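Local coordinates for amidohydrolase (Pseudomonas aeruginosa, PDB 2I5G), which probably acts as a metal-dependent dipeptidase of the membrane dipeptidase (M19) family, at residues Phe92-Ala97 against Thr122-Gly127; Glu132-Leu137 against Ser162-Glu167. The protein carries 2 engineered substitutions. One frame throughout, in Å; residues are numbered along the deposited sequence.

Contact 1 of 2, residues Phe92-Ala97 against Thr122-Gly127; sequences FQNAHA and TQNLVG
N94 and N124 bring their side-chain amides together between the two loops. The side chains run past each other in opposite directions, and their amide planes are turned 45° apart. As modelled, N94 OD1 lies 2.9 Å from N124 OD1. The N124 amide is probably turned over, so its oxygen and nitrogen cannot be told apart with confidence. N94 is better defined by its partners. Its CG is anti to the backbone N (chi1 -160°). OD1 accepts a hydrogen bond from H96 N at 2.9 Å, with the donor well above the carbonyl plane. This closes an Asx turn. ND2 is hydrogen-bonded to the backbone O of V43, so both ends of the N94 amide have partners. H96 and N124 meet at a slant, with ring and amide planes 31° apart. Here H96 CB does the touching, 3.8 Å from the atom modelled as N124 ND2. The apolar part is small: A95 CB points toward 122-127 and comes within 4.2 Å of V126 CG2. V126 also packs on F140 and I144 of helix 139-151. The backbone of N124 is fixed separately. Its N donates to G127 O at 2.7 Å, and its O accepts from Q123 NE2 of the second subunit. Both segments lie in connections that follow the parallel strands 86-92 and 113-117. They meet beyond the C-terminal ends of these strands, the end that carries the active site in TIM-barrel enzymes.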
ATOM      1  N   PHE A  92     -15.937  -6.279  -3.571  1.00  6.19           N
ATOM      2  CA  PHE A  92     -14.505  -6.447  -3.321  1.00  8.29           C
ATOM      3  C   PHE A  92     -14.319  -6.390  -1.814  1.00 10.91           C
ATOM      4  O   PHE A  92     -14.951  -5.578  -1.133  1.00 12.50           O
ATOM      5  CB  PHE A  92     -13.674  -5.295  -3.899  1.00 11.26           C
ATOM      6  CG  PHE A  92     -13.663  -5.214  -5.392  1.00 10.13           C
ATOM      7  CD1 PHE A  92     -14.324  -6.151  -6.174  1.00  9.53           C
ATOM      8  CD2 PHE A  92     -12.950  -4.199  -6.021  1.00  8.53           C
ATOM      9  CE1 PHE A  92     -14.270  -6.077  -7.559  1.00  9.39           C
ATOM     10  CE2 PHE A  92     -12.889  -4.118  -7.404  1.00  8.93           C
ATOM     11  CZ  PHE A  92     -13.550  -5.057  -8.174  1.00  9.84           C
ATOM     12  N   GLN A  93     -13.455  -7.238  -1.281  1.00 11.12           N
ATOM     13  CA  GLN A  93     -13.203  -7.182   0.142  1.00 11.88           C
ATOM     14  C   GLN A  93     -11.869  -6.480   0.362  1.00 12.20           C
ATOM     15  O   GLN A  93     -11.262  -6.572   1.428  1.00 13.38           O
ATOM     16  CB  GLN A  93     -13.203  -8.584   0.746  1.00 18.07           C
ATOM     17  CG  GLN A  93     -14.603  -9.125   0.970  1.00 20.55           C
ATOM     18  CD  GLN A  93     -14.685 -10.080   2.148  1.00 24.51           C
ATOM     19  OE1 GLN A  93     -14.325  -9.727   3.281  1.00 25.76           O
ATOM     20  NE2 GLN A  93     -15.167 -11.295   1.891  1.00 24.98           N
ATOM     21  N   ASN A  94     -11.422  -5.763  -0.664  1.00 16.66           N
ATOM     22  CA  ASN A  94     -10.165  -5.033  -0.590  1.00 16.51           C
ATOM     23  C   ASN A  94     -10.141  -3.938  -1.653  1.00 16.56           C
ATOM     24  O   ASN A  94     -10.568  -4.155  -2.783  1.00 16.81           O
ATOM     25  CB  ASN A  94      -8.988  -5.982  -0.818  1.00 17.68           C
ATOM     26  CG  ASN A  94      -7.678  -5.431  -0.286  1.00 18.61           C
ATOM     27  OD1 ASN A  94      -7.496  -4.220  -0.176  1.00 20.68           O
ATOM     28  ND2 ASN A  94      -6.751  -6.322   0.035  1.00 20.46           N
ATOM     29  N   ALA A  95      -9.642  -2.764  -1.285  1.00  9.45           N
ATOM     30  CA  ALA A  95      -9.547  -1.655  -2.225  1.00  8.87           C
ATOM     31  C   ALA A  95      -8.286  -1.812  -3.071  1.00  9.89           C
ATOM     32  O   ALA A  95      -8.061  -1.050  -4.010  1.00  8.91           O
ATOM     33  CB  ALA A  95      -9.498  -0.341  -1.472  1.00  5.72           C
ATOM     34  N   HIS A  96      -7.476  -2.814  -2.736  1.00 10.93           N
ATOM     35  CA  HIS A  96      -6.225  -3.067  -3.439  1.00 12.08           C
ATOM     36  C   HIS A  96      -6.393  -3.263  -4.943  1.00 12.86           C
ATOM     37  O   HIS A  96      -5.465  -2.998  -5.717  1.00 13.29           O
ATOM     38  CB  HIS A  96      -5.516  -4.277  -2.833  1.00 32.32           C
ATOM     39  CG  HIS A  96      -4.147  -4.508  -3.392  1.00 36.44           C
ATOM     40  ND1 HIS A  96      -3.149  -3.558  -3.329  1.00 36.73           N
ATOM     41  CD2 HIS A  96      -3.619  -5.567  -4.052  1.00 37.26           C
ATOM     42  CE1 HIS A  96      -2.066  -4.021  -3.928  1.00 38.56           C
ATOM     43  NE2 HIS A  96      -2.325  -5.237  -4.377  1.00 38.97           N
ATOM     44  N   ALA A  97      -7.574  -3.719  -5.355  1.00 20.75           N
ATOM     45  CA  ALA A  97      -7.873  -3.937  -6.769  1.00 18.94           C
ATOM     46  C   ALA A  97      -7.752  -2.633  -7.558  1.00 19.00           C
ATOM     47  O   ALA A  97      -7.505  -2.657  -8.767  1.00 20.80           O
ATOM     48  CB  ALA A  97      -9.264  -4.500  -6.919  1.00 15.52           C
ATOM     49  N   THR A 122      -4.624  -6.234   6.757  1.00 13.14           N
ATOM     50  CA  THR A 122      -3.356  -5.519   6.874  1.00 13.44           C
ATOM     51  C   THR A 122      -3.310  -4.176   6.140  1.00 15.66           C
ATOM     52  O   THR A 122      -4.291  -3.759   5.524  1.00 16.22           O
ATOM     53  CB  THR A 122      -2.205  -6.396   6.376  1.00  4.67           C
ATOM     54  OG1 THR A 122      -2.569  -6.977   5.121  1.00  2.13           O
ATOM     55  CG2 THR A 122      -1.906  -7.501   7.374  1.00  3.64           C
ATOM     56  N   GLN A 123      -2.164  -3.506   6.198  1.00 18.00           N
ATOM     57  CA  GLN A 123      -2.016  -2.203   5.556  1.00 19.76           C
ATOM     58  C   GLN A 123      -2.200  -2.205   4.038  1.00 20.29           C
ATOM     59  O   GLN A 123      -1.668  -3.055   3.325  1.00 21.14           O
ATOM     60  CB  GLN A 123      -0.665  -1.585   5.920  1.00 17.94           C
ATOM     61  CG  GLN A 123      -0.466  -0.173   5.403  1.00 17.89           C
ATOM     62  CD  GLN A 123       0.702   0.530   6.075  1.00 18.34           C
ATOM     63  OE1 GLN A 123       0.677   0.779   7.282  1.00 18.90           O
ATOM     64  NE2 GLN A 123       1.734   0.849   5.297  1.00 17.70           N
ATOM     65  N   ASN A 124      -2.958  -1.215   3.573  1.00 31.63           N
ATOM     66  CA  ASN A 124      -3.305  -1.004   2.166  1.00 31.16           C
ATOM     67  C   ASN A 124      -2.584   0.249   1.684  1.00 30.58           C
ATOM     68  O   ASN A 124      -1.630   0.708   2.311  1.00 31.27           O
ATOM     69  CB  ASN A 124      -4.811  -0.744   2.070  1.00 19.09           C
ATOM     70  CG  ASN A 124      -5.494  -1.634   1.081  1.00 20.80           C
ATOM     71  OD1 ASN A 124      -6.721  -1.621   0.957  1.00 21.03           O
ATOM     72  ND2 ASN A 124      -4.707  -2.422   0.360  1.00 22.83           N
ATOM     73  N   LEU A 125      -3.039   0.792   0.561  1.00 12.54           N
ATOM     74  CA  LEU A 125      -2.491   2.047   0.067  1.00 10.59           C
ATOM     75  C   LEU A 125      -3.459   3.101   0.611  1.00 10.42           C
ATOM     76  O   LEU A 125      -3.121   4.281   0.688  1.00 10.06           O
ATOM     77  CB  LEU A 125      -2.490   2.131  -1.469  1.00  3.52           C
ATOM     78  CG  LEU A 125      -1.461   1.370  -2.304  1.00  3.39           C
ATOM     79  CD1 LEU A 125      -1.646   1.733  -3.764  1.00  2.71           C
ATOM     80  CD2 LEU A 125      -0.058   1.709  -1.857  1.00  2.30           C
ATOM     81  N   VAL A 126      -4.662   2.664   0.997  1.00 10.83           N
ATOM     82  CA  VAL A 126      -5.675   3.589   1.507  1.00 11.82           C
ATOM     83  C   VAL A 126      -5.828   3.630   3.029  1.00 11.39           C
ATOM     84  O   VAL A 126      -6.090   4.684   3.604  1.00 12.87           O
ATOM     85  CB  VAL A 126      -7.057   3.303   0.871  1.00 13.98           C
ATOM     86  CG1 VAL A 126      -6.909   3.182  -0.636  1.00 15.33           C
ATOM     87  CG2 VAL A 126      -7.664   2.046   1.448  1.00 14.58           C
ATOM     88  N   GLY A 127      -5.662   2.488   3.680  1.00  9.03           N
ATOM     89  CA  GLY A 127      -5.779   2.441   5.125  1.00  8.72           C
ATOM     90  C   GLY A 127      -5.103   1.193   5.647  1.00  9.02           C
ATOM     91  O   GLY A 127      -4.209   0.658   4.996  1.00  9.33           O
TER

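Contact 2 of 2, residues Glu132-Leu137 against Ser162-Glu167; sequences ERDGGL and SKTSEE
K163 lays its side chain alongside D134, and the two run past each other in opposite directions. K163 CB starts 3.3 Å from D134 CG. K163 CG then passes 3.8 Å from the backbone O of D134. The chain is bent at chi2, chi3 and chi4, and CD stays beside the same oxygen. K163 CE sits 3.3 Å from D134 CB. NZ ends the chain with a hydrogen bond to D134 O at 2.8 Å, in the carbonyl plane and on a lone pair. The lysine tip therefore meets the backbone and not the carboxylate, whose OD2 is 5.1 Å from NZ. D134 turns its carboxylate to the first turn of helix 162-171, where OD1 accepts from T164 N. OD2 accepts from G136 N and closes an Asx turn, although both carboxylate oxygens are less surely placed. G136, which closes this turn, has a positive phi of 97° that suits glycine. One helical turn after K163, E167 reaches the same loop. Its OE1 takes a weak hydrogen bond from L137 N at 2.9 Å, and its CB packs 3.7 Å from L137 CB. The stronger partner of E167 lies outside the two segments: R133 of the second subunit forms an intersubunit salt bridge with OE1.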
ATOM      1  N   GLU A 132      -3.525  -5.542  12.579  1.00  7.13           N
ATOM      2  CA  GLU A 132      -2.222  -4.906  12.728  1.00  6.58           C
ATOM      3  C   GLU A 132      -2.378  -3.465  13.204  1.00  6.58           C
ATOM      4  O   GLU A 132      -3.461  -2.891  13.114  1.00  5.17           O
ATOM      5  CB  GLU A 132      -1.519  -4.938  11.369  1.00 21.98           C
ATOM      6  CG  GLU A 132      -0.135  -4.334  11.311  1.00 23.45           C
ATOM      7  CD  GLU A 132       0.465  -4.412   9.909  1.00 25.35           C
ATOM      8  OE1 GLU A 132       1.702  -4.326   9.791  1.00 28.63           O
ATOM      9  OE2 GLU A 132      -0.296  -4.555   8.923  1.00 24.78           O
ATOM     10  N   ARG A 133      -1.292  -2.895  13.721  1.00 15.86           N
ATOM     11  CA  ARG A 133      -1.284  -1.509  14.180  1.00 16.13           C
ATOM     12  C   ARG A 133      -1.965  -0.692  13.074  1.00 16.02           C
ATOM     13  O   ARG A 133      -1.538  -0.723  11.922  1.00 17.48           O
ATOM     14  CB  ARG A 133       0.162  -1.049  14.372  1.00 20.39           C
ATOM     15  CG  ARG A 133       0.329   0.361  14.909  1.00 23.45           C
ATOM     16  CD  ARG A 133       1.632   0.979  14.396  1.00 26.43           C
ATOM     17  NE  ARG A 133       2.809   0.176  14.725  1.00 27.50           N
ATOM     18  CZ  ARG A 133       3.979   0.264  14.096  1.00 26.79           C
ATOM     19  NH1 ARG A 133       4.144   1.117  13.096  1.00 23.82           N
ATOM     20  NH2 ARG A 133       4.988  -0.510  14.463  1.00 30.10           N
ATOM     21  N   ASP A 134      -3.023   0.030  13.428  1.00 11.25           N
ATOM     22  CA  ASP A 134      -3.790   0.814  12.460  1.00 10.52           C
ATOM     23  C   ASP A 134      -3.287   2.247  12.338  1.00 10.72           C
ATOM     24  O   ASP A 134      -3.390   3.028  13.275  1.00 11.81           O
ATOM     25  CB  ASP A 134      -5.273   0.777  12.872  1.00 18.20           C
ATOM     26  CG  ASP A 134      -6.192   1.475  11.883  1.00 18.15           C
ATOM     27  OD1 ASP A 134      -7.407   1.176  11.896  1.00 15.79           O
ATOM     28  OD2 ASP A 134      -5.718   2.328  11.105  1.00 20.28           O
ATOM     29  N   GLY A 135      -2.752   2.593  11.171  1.00 23.00           N
ATOM     30  CA  GLY A 135      -2.227   3.934  10.956  1.00 21.10           C
ATOM     31  C   GLY A 135      -3.230   5.013  10.573  1.00 21.34           C
ATOM     32  O   GLY A 135      -2.882   6.191  10.506  1.00 22.45           O
ATOM     33  N   GLY A 136      -4.476   4.623  10.323  1.00  9.11           N
ATOM     34  CA  GLY A 136      -5.488   5.590   9.949  1.00  6.38           C
ATOM     35  C   GLY A 136      -5.659   5.657   8.449  1.00  6.87           C
ATOM     36  O   GLY A 136      -4.931   4.995   7.703  1.00  6.81           O
ATOM     37  N   LEU A 137      -6.625   6.455   8.008  1.00  9.13           N
ATOM     38  CA  LEU A 137      -6.905   6.633   6.587  1.00  9.45           C
ATOM     39  C   LEU A 137      -5.798   7.480   5.959  1.00  9.50           C
ATOM     40  O   LEU A 137      -5.504   8.588   6.429  1.00 10.29           O
ATOM     41  CB  LEU A 137      -8.257   7.323   6.415  1.00 13.17           C
ATOM     42  CG  LEU A 137      -8.735   7.527   4.981  1.00 15.42           C
ATOM     43  CD1 LEU A 137      -8.805   6.185   4.262  1.00 14.77           C
ATOM     44  CD2 LEU A 137     -10.093   8.201   5.000  1.00 14.49           C
ATOM     45  N   SER A 162      -9.972  -0.014  13.447  1.00  6.15           N
ATOM     46  CA  SER A 162     -10.765   1.055  14.061  1.00  8.35           C
ATOM     47  C   SER A 162     -10.367   2.486  13.685  1.00  7.81           C
ATOM     48  O   SER A 162     -11.230   3.305  13.397  1.00  7.33           O
ATOM     49  CB  SER A 162     -10.748   0.903  15.581  1.00 23.78           C
ATOM     50  OG  SER A 162      -9.423   0.979  16.068  1.00 30.94           O
ATOM     51  N   LYS A 163      -9.069   2.785  13.697  1.00 10.74           N
ATOM     52  CA  LYS A 163      -8.600   4.117  13.339  1.00 10.92           C
ATOM     53  C   LYS A 163      -9.036   4.504  11.936  1.00  9.98           C
ATOM     54  O   LYS A 163      -9.653   5.551  11.735  1.00  9.67           O
ATOM     55  CB  LYS A 163      -7.070   4.205  13.422  1.00 44.48           C
ATOM     56  CG  LYS A 163      -6.532   4.670  14.768  1.00 50.64           C
ATOM     57  CD  LYS A 163      -6.654   3.598  15.846  1.00 56.20           C
ATOM     58  CE  LYS A 163      -5.569   2.529  15.707  1.00 56.37           C
ATOM     59  NZ  LYS A 163      -4.196   3.078  15.920  1.00 56.35           N
ATOM     60  N   THR A 164      -8.721   3.674  10.952  1.00  5.43           N
ATOM     61  CA  THR A 164      -9.102   4.022   9.595  1.00  7.16           C
ATOM     62  C   THR A 164     -10.610   3.900   9.394  1.00  9.31           C
ATOM     63  O   THR A 164     -11.202   4.630   8.591  1.00  9.33           O
ATOM     64  CB  THR A 164      -8.314   3.186   8.537  1.00  9.07           C
ATOM     65  OG1 THR A 164      -9.189   2.805   7.471  1.00 10.22           O
ATOM     66  CG2 THR A 164      -7.690   1.965   9.159  1.00 10.87           C
ATOM     67  N   SER A 165     -11.245   3.003  10.140  1.00 18.37           N
ATOM     68  CA  SER A 165     -12.685   2.852  10.008  1.00 20.19           C
ATOM     69  C   SER A 165     -13.403   4.136  10.392  1.00 21.77           C
ATOM     70  O   SER A 165     -14.296   4.585   9.679  1.00 23.40           O
ATOM     71  CB  SER A 165     -13.200   1.702  10.874  1.00 31.41           C
ATOM     72  OG  SER A 165     -13.041   0.460  10.210  1.00 32.37           O
ATOM     73  N   GLU A 166     -13.008   4.737  11.512  1.00 20.09           N
ATOM     74  CA  GLU A 166     -13.658   5.961  11.960  1.00 20.60           C
ATOM     75  C   GLU A 166     -13.481   7.119  10.989  1.00 19.99           C
ATOM     76  O   GLU A 166     -14.412   7.888  10.763  1.00 21.62           O
ATOM     77  CB  GLU A 166     -13.148   6.380  13.335  1.00 50.25           C
ATOM     78  CG  GLU A 166     -13.886   7.602  13.867  1.00 55.19           C
ATOM     79  CD  GLU A 166     -13.383   8.063  15.218  1.00 58.52           C
ATOM     80  OE1 GLU A 166     -13.359   7.233  16.159  1.00 61.09           O
ATOM     81  OE2 GLU A 166     -13.020   9.257  15.340  1.00 57.85           O
ATOM     82  N   GLU A 167     -12.288   7.252  10.420  1.00 11.41           N
ATOM     83  CA  GLU A 167     -12.022   8.331   9.474  1.00  9.42           C
ATOM     84  C   GLU A 167     -12.904   8.179   8.243  1.00  7.34           C
ATOM     85  O   GLU A 167     -13.433   9.158   7.722  1.00  5.12           O
ATOM     86  CB  GLU A 167     -10.543   8.336   9.081  1.00 31.95           C
ATOM     87  CG  GLU A 167      -9.628   8.804  10.203  1.00 34.94           C
ATOM     88  CD  GLU A 167      -8.155   8.572   9.918  1.00 38.15           C
ATOM     89  OE1 GLU A 167      -7.660   9.040   8.876  1.00 41.20           O
ATOM     90  OE2 GLU A 167      -7.483   7.924  10.744  1.00 41.44           O
TER

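How the contacts relate
Contact 1 and contact 2 are neighbours, with centres about 12 Å apart. They follow one another along the chain. Segments 122-127 and 132-137 belong to the same long loop between strand 113-117 and helix 139-151, and this loop joins the two contacts. V126 O touches L137 CD1 at 3.2 Å. G127 CA lies 4.2 Å from T164 OG1, and E132 OE2 takes a weak hydrogen bond from Q123 N. Both contacts also reach the second subunit. Contact 1 is on the side where TIM-barrel enzymes keep their active sites. Contact 2 lies farther out, its centre about 20 Å from the centre of the chain against about 16 Å for contact 1.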